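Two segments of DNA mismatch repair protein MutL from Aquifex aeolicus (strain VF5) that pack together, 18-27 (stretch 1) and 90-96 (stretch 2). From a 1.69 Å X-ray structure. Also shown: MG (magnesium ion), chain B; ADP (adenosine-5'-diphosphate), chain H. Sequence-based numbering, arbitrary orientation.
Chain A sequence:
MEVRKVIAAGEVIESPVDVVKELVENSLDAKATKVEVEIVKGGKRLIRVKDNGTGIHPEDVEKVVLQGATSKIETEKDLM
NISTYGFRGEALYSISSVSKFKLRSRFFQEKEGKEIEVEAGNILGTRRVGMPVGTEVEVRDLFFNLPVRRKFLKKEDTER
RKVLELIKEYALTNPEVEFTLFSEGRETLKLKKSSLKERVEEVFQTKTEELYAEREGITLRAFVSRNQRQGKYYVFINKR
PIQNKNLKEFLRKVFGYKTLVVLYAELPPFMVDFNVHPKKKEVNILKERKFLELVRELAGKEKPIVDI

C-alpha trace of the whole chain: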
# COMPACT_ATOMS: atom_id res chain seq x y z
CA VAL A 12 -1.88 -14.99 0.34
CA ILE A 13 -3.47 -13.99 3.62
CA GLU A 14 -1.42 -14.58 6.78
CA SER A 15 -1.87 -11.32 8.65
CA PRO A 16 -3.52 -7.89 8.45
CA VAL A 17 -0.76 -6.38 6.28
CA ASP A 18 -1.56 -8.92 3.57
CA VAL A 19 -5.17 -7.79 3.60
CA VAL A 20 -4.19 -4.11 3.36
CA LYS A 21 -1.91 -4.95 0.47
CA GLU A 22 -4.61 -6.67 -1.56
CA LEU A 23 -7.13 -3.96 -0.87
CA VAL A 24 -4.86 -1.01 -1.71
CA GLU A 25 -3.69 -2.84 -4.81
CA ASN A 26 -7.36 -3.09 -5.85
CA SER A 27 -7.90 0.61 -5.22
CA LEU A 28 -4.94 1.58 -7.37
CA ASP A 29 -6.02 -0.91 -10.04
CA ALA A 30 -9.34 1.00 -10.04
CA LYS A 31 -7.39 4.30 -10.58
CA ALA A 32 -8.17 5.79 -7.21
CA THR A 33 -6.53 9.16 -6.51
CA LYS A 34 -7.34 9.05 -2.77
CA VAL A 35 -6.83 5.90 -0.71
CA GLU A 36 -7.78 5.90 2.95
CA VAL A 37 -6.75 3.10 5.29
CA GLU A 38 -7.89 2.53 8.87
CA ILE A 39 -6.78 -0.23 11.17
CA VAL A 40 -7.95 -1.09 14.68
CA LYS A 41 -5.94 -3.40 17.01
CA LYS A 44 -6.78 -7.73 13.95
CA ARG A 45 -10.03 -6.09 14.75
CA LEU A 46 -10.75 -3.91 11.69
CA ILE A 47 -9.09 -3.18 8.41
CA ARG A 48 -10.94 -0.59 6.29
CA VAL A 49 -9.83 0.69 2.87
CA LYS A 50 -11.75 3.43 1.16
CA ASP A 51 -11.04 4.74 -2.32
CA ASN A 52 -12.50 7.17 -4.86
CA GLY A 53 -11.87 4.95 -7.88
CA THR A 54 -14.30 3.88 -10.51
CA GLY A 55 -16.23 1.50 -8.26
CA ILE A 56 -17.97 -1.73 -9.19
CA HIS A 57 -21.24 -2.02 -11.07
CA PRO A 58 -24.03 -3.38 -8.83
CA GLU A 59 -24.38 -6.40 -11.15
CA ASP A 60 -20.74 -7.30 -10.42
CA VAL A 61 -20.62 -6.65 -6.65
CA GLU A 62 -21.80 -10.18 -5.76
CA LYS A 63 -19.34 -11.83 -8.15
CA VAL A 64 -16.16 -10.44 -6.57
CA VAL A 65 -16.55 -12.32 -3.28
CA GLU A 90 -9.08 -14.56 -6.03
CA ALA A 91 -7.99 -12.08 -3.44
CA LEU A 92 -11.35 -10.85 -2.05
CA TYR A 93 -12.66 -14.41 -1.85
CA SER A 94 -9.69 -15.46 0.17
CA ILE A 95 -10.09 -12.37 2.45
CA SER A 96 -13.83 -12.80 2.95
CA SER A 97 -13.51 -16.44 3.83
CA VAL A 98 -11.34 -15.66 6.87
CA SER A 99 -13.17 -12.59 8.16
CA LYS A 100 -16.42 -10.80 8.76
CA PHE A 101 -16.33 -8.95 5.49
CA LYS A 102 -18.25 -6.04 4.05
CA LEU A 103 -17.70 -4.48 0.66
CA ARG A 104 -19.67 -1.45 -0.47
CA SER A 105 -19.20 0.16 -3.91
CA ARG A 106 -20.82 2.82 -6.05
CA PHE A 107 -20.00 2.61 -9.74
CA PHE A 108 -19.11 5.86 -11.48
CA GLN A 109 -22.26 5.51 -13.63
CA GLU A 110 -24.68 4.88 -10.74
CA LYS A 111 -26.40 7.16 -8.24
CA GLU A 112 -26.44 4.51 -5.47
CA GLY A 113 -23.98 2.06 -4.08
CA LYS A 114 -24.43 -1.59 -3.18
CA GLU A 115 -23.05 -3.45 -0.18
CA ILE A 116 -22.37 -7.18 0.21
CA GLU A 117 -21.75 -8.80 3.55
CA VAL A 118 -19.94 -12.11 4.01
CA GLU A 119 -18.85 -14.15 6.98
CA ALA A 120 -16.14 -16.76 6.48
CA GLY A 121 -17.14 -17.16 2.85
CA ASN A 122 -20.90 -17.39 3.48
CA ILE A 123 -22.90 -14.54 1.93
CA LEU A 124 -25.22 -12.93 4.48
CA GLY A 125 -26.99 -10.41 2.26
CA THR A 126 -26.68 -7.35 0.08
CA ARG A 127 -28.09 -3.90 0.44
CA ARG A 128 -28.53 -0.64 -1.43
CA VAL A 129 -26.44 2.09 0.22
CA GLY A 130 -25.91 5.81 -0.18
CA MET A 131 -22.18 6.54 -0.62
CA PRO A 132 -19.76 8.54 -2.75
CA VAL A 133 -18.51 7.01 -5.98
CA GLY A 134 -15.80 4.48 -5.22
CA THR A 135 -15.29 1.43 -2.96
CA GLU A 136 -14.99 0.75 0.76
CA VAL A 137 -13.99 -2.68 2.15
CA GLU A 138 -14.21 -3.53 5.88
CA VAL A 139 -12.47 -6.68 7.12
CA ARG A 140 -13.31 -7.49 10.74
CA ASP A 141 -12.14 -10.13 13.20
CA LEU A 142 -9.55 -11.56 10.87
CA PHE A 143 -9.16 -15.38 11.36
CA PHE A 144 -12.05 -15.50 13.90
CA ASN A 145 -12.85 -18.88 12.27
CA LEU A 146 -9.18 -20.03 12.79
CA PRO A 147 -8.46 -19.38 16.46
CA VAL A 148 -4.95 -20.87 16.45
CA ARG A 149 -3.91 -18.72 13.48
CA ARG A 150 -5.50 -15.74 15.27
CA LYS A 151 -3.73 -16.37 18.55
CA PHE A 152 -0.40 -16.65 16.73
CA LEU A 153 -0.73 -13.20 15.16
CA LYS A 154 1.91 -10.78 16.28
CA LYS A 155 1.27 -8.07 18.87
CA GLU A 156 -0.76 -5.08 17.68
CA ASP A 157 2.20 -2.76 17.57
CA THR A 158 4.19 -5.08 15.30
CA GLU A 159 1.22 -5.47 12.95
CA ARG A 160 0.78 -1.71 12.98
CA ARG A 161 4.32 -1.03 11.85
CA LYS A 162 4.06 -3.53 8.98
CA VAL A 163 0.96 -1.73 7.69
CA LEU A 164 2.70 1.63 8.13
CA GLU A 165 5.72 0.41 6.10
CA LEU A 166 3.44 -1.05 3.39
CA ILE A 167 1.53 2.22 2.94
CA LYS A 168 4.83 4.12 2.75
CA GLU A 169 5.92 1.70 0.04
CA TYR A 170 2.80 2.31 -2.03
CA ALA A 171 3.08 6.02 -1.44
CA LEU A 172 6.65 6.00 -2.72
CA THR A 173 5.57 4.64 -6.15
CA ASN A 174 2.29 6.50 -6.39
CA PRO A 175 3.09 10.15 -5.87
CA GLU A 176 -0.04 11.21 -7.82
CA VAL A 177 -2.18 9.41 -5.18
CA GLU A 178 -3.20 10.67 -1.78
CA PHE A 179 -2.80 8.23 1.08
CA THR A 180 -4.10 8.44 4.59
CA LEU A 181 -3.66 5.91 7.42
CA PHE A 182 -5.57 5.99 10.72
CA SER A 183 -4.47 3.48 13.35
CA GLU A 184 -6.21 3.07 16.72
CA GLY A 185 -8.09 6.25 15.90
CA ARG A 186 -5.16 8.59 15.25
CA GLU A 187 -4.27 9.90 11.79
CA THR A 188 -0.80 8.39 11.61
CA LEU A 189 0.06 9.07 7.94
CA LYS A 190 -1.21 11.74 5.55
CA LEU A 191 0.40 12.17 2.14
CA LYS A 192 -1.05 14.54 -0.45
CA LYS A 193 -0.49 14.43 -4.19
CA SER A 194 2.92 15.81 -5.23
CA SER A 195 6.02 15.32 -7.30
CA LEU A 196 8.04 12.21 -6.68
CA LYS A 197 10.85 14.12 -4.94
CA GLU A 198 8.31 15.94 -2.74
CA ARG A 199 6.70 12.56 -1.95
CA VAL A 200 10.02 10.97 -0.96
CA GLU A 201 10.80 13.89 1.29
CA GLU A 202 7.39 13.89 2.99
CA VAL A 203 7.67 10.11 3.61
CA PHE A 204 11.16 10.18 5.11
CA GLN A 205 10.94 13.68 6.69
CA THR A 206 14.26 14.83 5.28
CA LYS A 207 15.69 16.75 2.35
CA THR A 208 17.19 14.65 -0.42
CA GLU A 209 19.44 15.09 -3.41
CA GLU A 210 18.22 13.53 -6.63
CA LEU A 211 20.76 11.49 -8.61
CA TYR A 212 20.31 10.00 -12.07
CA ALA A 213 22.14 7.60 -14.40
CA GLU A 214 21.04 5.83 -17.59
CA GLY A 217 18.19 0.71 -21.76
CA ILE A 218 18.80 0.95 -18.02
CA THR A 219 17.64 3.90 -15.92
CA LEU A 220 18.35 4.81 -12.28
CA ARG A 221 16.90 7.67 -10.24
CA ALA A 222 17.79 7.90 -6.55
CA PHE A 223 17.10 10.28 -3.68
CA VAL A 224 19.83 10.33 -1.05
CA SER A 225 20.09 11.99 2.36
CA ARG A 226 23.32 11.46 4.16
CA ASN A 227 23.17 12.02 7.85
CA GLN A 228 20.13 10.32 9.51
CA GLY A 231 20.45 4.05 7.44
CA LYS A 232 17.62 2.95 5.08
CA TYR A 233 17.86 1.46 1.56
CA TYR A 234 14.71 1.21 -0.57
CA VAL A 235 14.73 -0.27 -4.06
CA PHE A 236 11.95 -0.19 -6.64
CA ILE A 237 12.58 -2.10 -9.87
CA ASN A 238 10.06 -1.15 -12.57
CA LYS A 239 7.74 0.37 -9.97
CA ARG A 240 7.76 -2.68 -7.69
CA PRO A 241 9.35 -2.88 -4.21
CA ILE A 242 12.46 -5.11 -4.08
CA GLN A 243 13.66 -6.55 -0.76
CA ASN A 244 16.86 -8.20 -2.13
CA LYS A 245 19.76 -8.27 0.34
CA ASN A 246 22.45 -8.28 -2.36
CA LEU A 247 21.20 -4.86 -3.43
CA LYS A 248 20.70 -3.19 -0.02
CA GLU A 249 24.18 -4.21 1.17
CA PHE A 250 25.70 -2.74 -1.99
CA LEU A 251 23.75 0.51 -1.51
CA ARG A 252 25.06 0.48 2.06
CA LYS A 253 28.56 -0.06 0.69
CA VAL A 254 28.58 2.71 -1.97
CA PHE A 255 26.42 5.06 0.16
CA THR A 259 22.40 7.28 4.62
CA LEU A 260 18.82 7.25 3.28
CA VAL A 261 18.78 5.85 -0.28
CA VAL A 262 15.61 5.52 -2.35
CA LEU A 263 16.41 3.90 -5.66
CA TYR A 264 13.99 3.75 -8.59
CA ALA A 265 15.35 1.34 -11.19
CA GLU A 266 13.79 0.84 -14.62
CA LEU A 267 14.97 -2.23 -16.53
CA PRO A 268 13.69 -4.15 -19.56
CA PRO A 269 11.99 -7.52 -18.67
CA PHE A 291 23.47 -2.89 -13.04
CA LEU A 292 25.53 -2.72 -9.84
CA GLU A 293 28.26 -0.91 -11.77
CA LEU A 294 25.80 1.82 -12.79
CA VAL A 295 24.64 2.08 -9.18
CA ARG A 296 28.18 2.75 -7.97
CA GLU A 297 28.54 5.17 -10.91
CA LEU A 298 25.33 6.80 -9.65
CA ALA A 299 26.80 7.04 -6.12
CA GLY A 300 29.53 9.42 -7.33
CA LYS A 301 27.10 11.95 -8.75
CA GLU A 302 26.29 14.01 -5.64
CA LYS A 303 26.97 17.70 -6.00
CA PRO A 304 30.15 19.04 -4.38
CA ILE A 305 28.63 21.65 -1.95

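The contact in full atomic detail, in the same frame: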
# COMPACT_ATOMS: atom_id res chain seq x y z
N ASP A 18 -1.31 -8.29 4.87
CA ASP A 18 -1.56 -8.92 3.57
C ASP A 18 -2.91 -8.48 3.03
O ASP A 18 -3.11 -8.37 1.82
CB ASP A 18 -1.56 -10.44 3.68
CG ASP A 18 -0.23 -11.00 4.10
OD1 ASP A 18 0.82 -10.48 3.65
OD2 ASP A 18 -0.22 -11.94 4.94
N VAL A 19 -3.87 -8.33 3.95
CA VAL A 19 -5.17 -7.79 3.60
C VAL A 19 -5.04 -6.36 3.06
O VAL A 19 -5.64 -6.02 2.02
CB VAL A 19 -6.10 -7.83 4.79
CG1 VAL A 19 -7.44 -7.17 4.36
CG2 VAL A 19 -6.31 -9.25 5.25
N VAL A 20 -4.34 -5.49 3.79
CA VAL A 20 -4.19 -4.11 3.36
C VAL A 20 -3.57 -4.07 1.98
O VAL A 20 -4.01 -3.34 1.11
CB VAL A 20 -3.30 -3.36 4.34
CG1 VAL A 20 -3.04 -1.91 3.91
CG2 VAL A 20 -3.96 -3.35 5.71
N LYS A 21 -2.62 -4.97 1.75
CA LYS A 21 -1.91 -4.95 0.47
C LYS A 21 -2.90 -5.21 -0.66
O LYS A 21 -2.94 -4.49 -1.70
CB LYS A 21 -0.82 -6.03 0.48
CG LYS A 21 -0.06 -6.14 -0.84
CD LYS A 21 -0.66 -7.22 -1.73
CE LYS A 21 0.27 -7.60 -2.84
NZ LYS A 21 -0.47 -8.51 -3.75
N GLU A 22 -3.68 -6.29 -0.51
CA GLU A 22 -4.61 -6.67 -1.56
C GLU A 22 -5.63 -5.61 -1.75
O GLU A 22 -5.95 -5.28 -2.89
CB GLU A 22 -5.29 -7.99 -1.28
CG GLU A 22 -4.30 -9.12 -1.12
CD GLU A 22 -3.60 -9.48 -2.43
OE1 GLU A 22 -2.48 -10.06 -2.41
OE2 GLU A 22 -4.12 -9.13 -3.50
N LEU A 23 -6.11 -4.99 -0.64
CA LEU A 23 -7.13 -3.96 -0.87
C LEU A 23 -6.55 -2.73 -1.56
O LEU A 23 -7.16 -2.19 -2.48
CB LEU A 23 -7.83 -3.57 0.45
CG LEU A 23 -8.53 -4.84 0.98
CD1 LEU A 23 -9.15 -4.43 2.40
CD2 LEU A 23 -9.55 -5.51 0.13
N VAL A 24 -5.38 -2.24 -1.12
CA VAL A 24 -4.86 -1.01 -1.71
C VAL A 24 -4.46 -1.29 -3.15
O VAL A 24 -4.63 -0.46 -4.03
CB VAL A 24 -3.67 -0.54 -0.86
CG1 VAL A 24 -2.89 0.52 -1.56
CG2 VAL A 24 -4.17 -0.06 0.58
N GLU A 25 -3.96 -2.50 -3.41
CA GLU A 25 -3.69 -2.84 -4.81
C GLU A 25 -4.95 -2.71 -5.65
O GLU A 25 -4.89 -2.15 -6.77
CB GLU A 25 -3.08 -4.25 -4.92
CG GLU A 25 -2.88 -4.73 -6.36
CD GLU A 25 -2.16 -6.08 -6.43
OE1 GLU A 25 -2.69 -7.09 -6.99
OE2 GLU A 25 -1.02 -6.10 -5.95
N ASN A 26 -6.11 -3.14 -5.11
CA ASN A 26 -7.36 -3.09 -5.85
C ASN A 26 -7.79 -1.64 -6.05
O ASN A 26 -8.27 -1.27 -7.13
CB ASN A 26 -8.44 -3.87 -5.09
CG ASN A 26 -8.28 -5.36 -5.28
OD1 ASN A 26 -7.57 -5.76 -6.20
ND2 ASN A 26 -8.92 -6.16 -4.50
N SER A 27 -7.54 -0.82 -5.05
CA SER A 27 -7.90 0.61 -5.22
C SER A 27 -7.11 1.23 -6.33
O SER A 27 -7.63 2.04 -7.09
CB SER A 27 -7.60 1.38 -3.97
OG SER A 27 -8.44 0.81 -2.94
N GLU A 90 -9.71 -15.85 -5.83
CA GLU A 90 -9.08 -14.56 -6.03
C GLU A 90 -8.93 -13.90 -4.68
O GLU A 90 -9.24 -14.49 -3.64
CB GLU A 90 -9.88 -13.70 -7.00
CG GLU A 90 -9.39 -13.65 -8.44
CD GLU A 90 -10.31 -12.79 -9.33
OE1 GLU A 90 -11.31 -12.25 -8.79
OE2 GLU A 90 -10.04 -12.63 -10.55
N ALA A 91 -8.48 -12.64 -4.69
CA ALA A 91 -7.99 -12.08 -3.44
C ALA A 91 -9.16 -11.76 -2.50
O ALA A 91 -9.09 -12.08 -1.30
CB ALA A 91 -7.11 -10.85 -3.72
N LEU A 92 -10.26 -11.14 -3.01
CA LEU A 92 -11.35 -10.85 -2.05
C LEU A 92 -12.03 -12.10 -1.52
O LEU A 92 -12.59 -12.08 -0.39
CB LEU A 92 -12.39 -9.94 -2.68
CG LEU A 92 -11.81 -8.60 -3.07
CD1 LEU A 92 -12.83 -7.79 -3.90
CD2 LEU A 92 -11.45 -7.79 -1.82
N TYR A 93 -12.09 -13.16 -2.33
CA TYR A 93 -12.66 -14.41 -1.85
C TYR A 93 -11.85 -14.91 -0.68
O TYR A 93 -12.40 -15.36 0.35
CB TYR A 93 -12.63 -15.45 -2.94
CG TYR A 93 -12.99 -16.81 -2.46
CD1 TYR A 93 -14.29 -17.13 -2.15
CD2 TYR A 93 -12.02 -17.79 -2.31
CE1 TYR A 93 -14.62 -18.40 -1.69
CE2 TYR A 93 -12.35 -19.08 -1.88
CZ TYR A 93 -13.64 -19.36 -1.57
OH TYR A 93 -13.94 -20.63 -1.13
N SER A 94 -10.54 -14.91 -0.85
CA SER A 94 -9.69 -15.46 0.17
C SER A 94 -9.76 -14.58 1.42
O SER A 94 -9.78 -15.10 2.54
CB SER A 94 -8.28 -15.66 -0.45
OG SER A 94 -7.39 -14.71 0.06
N ILE A 95 -9.94 -13.25 1.27
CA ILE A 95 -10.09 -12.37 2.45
C ILE A 95 -11.44 -12.58 3.12
O ILE A 95 -11.54 -12.65 4.34
CB ILE A 95 -9.91 -10.89 2.06
CG1 ILE A 95 -8.45 -10.62 1.62
CG2 ILE A 95 -10.29 -9.89 3.23
CD1 ILE A 95 -8.26 -9.25 0.98
N SER A 96 -12.49 -12.70 2.34
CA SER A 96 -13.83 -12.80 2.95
C SER A 96 -14.04 -14.14 3.62
O SER A 96 -14.90 -14.27 4.51
CB SER A 96 -14.87 -12.59 1.88
OG SER A 96 -14.88 -13.70 0.95
MG MG B . -6.86 -7.63 -6.56
PB ADP H . -8.00 -9.27 -8.90
O1B ADP H . -7.79 -7.89 -8.39
O2B ADP H . -8.81 -9.28 -10.23
O3B ADP H . -6.70 -10.03 -9.06
PA ADP H . -9.57 -9.38 -6.50
O1A ADP H . -10.24 -10.50 -5.76
O2A ADP H . -8.58 -8.60 -5.71
O3A ADP H . -8.89 -10.08 -7.84
O5' ADP H . -10.67 -8.28 -6.95
C5' ADP H . -11.60 -8.86 -7.86
C4' ADP H . -12.19 -7.78 -8.77
O4' ADP H . -12.99 -6.92 -8.00
C3' ADP H . -11.21 -6.89 -9.50
O3' ADP H . -10.88 -7.48 -10.78
C2' ADP H . -12.02 -5.63 -9.72
O2' ADP H . -12.83 -5.93 -10.91
C1' ADP H . -12.96 -5.61 -8.54
N9 ADP H . -12.50 -4.75 -7.46
C8 ADP H . -11.96 -5.12 -6.26
N7 ADP H . -11.67 -4.03 -5.50
C5 ADP H . -12.02 -2.97 -6.27
C6 ADP H . -11.95 -1.52 -6.04
N6 ADP H . -11.43 -1.03 -4.88
N1 ADP H . -12.41 -0.71 -7.04
C2 ADP H . -12.89 -1.27 -8.23
N3 ADP H . -13.00 -2.57 -8.48
C4 ADP H . -12.58 -3.43 -7.51
O HOH W 1 -6.05 -7.49 -4.50
O HOH W 2 -5.28 -6.74 -7.50
O HOH W 3 -5.92 -9.61 -6.70

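Two helices meet here in a nearly antiparallel arrangement, their N-to-C directions 145° apart and their axes 10.5 Å apart at closest approach. No hydrogen bond or salt bridge crosses directly between them. The contact is small, burying 279 Å² in all, and it divides into an apolar patch and a polar end organised around magnesium and ADP.

Ile-95 is the hub of the patch and contributes the largest covered area. Its CA-to-CB bond points toward the other helix, and with chi1 m and chi2 t the side chain runs out to place CD1 among three residues of stretch 1: 4.1 Å from Val-19 CG1, 3.9 Å from Glu-22 CB and 4.0 Å from Leu-23 CD2. These positions, spaced i, i+3 and i+4, form one face of a helix, so a single extended isoleucine can touch all three. Val-19, in the t rotamer with its CA-to-CB bond sideways, reaches Ile-95 CD1 through CG1; the CA atoms of Val-19 and Ile-95 lie 6.8 Å apart.

The leucines solve a different problem. Both Leu-23 and Leu-92 start sideways to the partner helix, and both adopt the m,t conformation common in helices, which brings their ends nearer the other stretch. The result is a methyl-to-methyl contact of 3.6 Å between Leu-23 CD2 and Leu-92 CD2.

Glu-22 does two jobs. Its CB packs against Ile-95, while chi1 and chi2, both m, fold the chain so that OE2 lies 3.5 Å from Ala-91 CB. Ala-91 points toward stretch 1, and its single methyl sits beside the carboxylate, with Glu-22 CA and Ala-91 CA 6.7 Å apart. The charge is answered within stretch 1: Lys-21 NZ forms a salt bridge with Glu-22 OE1 at 2.9 Å. Water 1, a magnesium ligand, donates to both Glu-22 O and Glu-22 OE2, each at 2.7 Å, so the folded rotamer lets side chain and backbone hold one water.

Asn-26, one turn further on, also points toward stretch 2. With chi1 at -78° and chi2 at -16°, its amide is divided cleanly: OD1 binds magnesium at 2.0 Å, and ND2 donates to ADP O2A at 2.7 Å, while ND2 also lies 4.0 Å from Leu-92 CD2. From the other helix, Leu-92 N donates to ADP O1A at 2.8 Å, near the helix start where backbone NH groups are free. The nucleotide therefore bridges the helices, supplying the polar link that their side chains do not make directly.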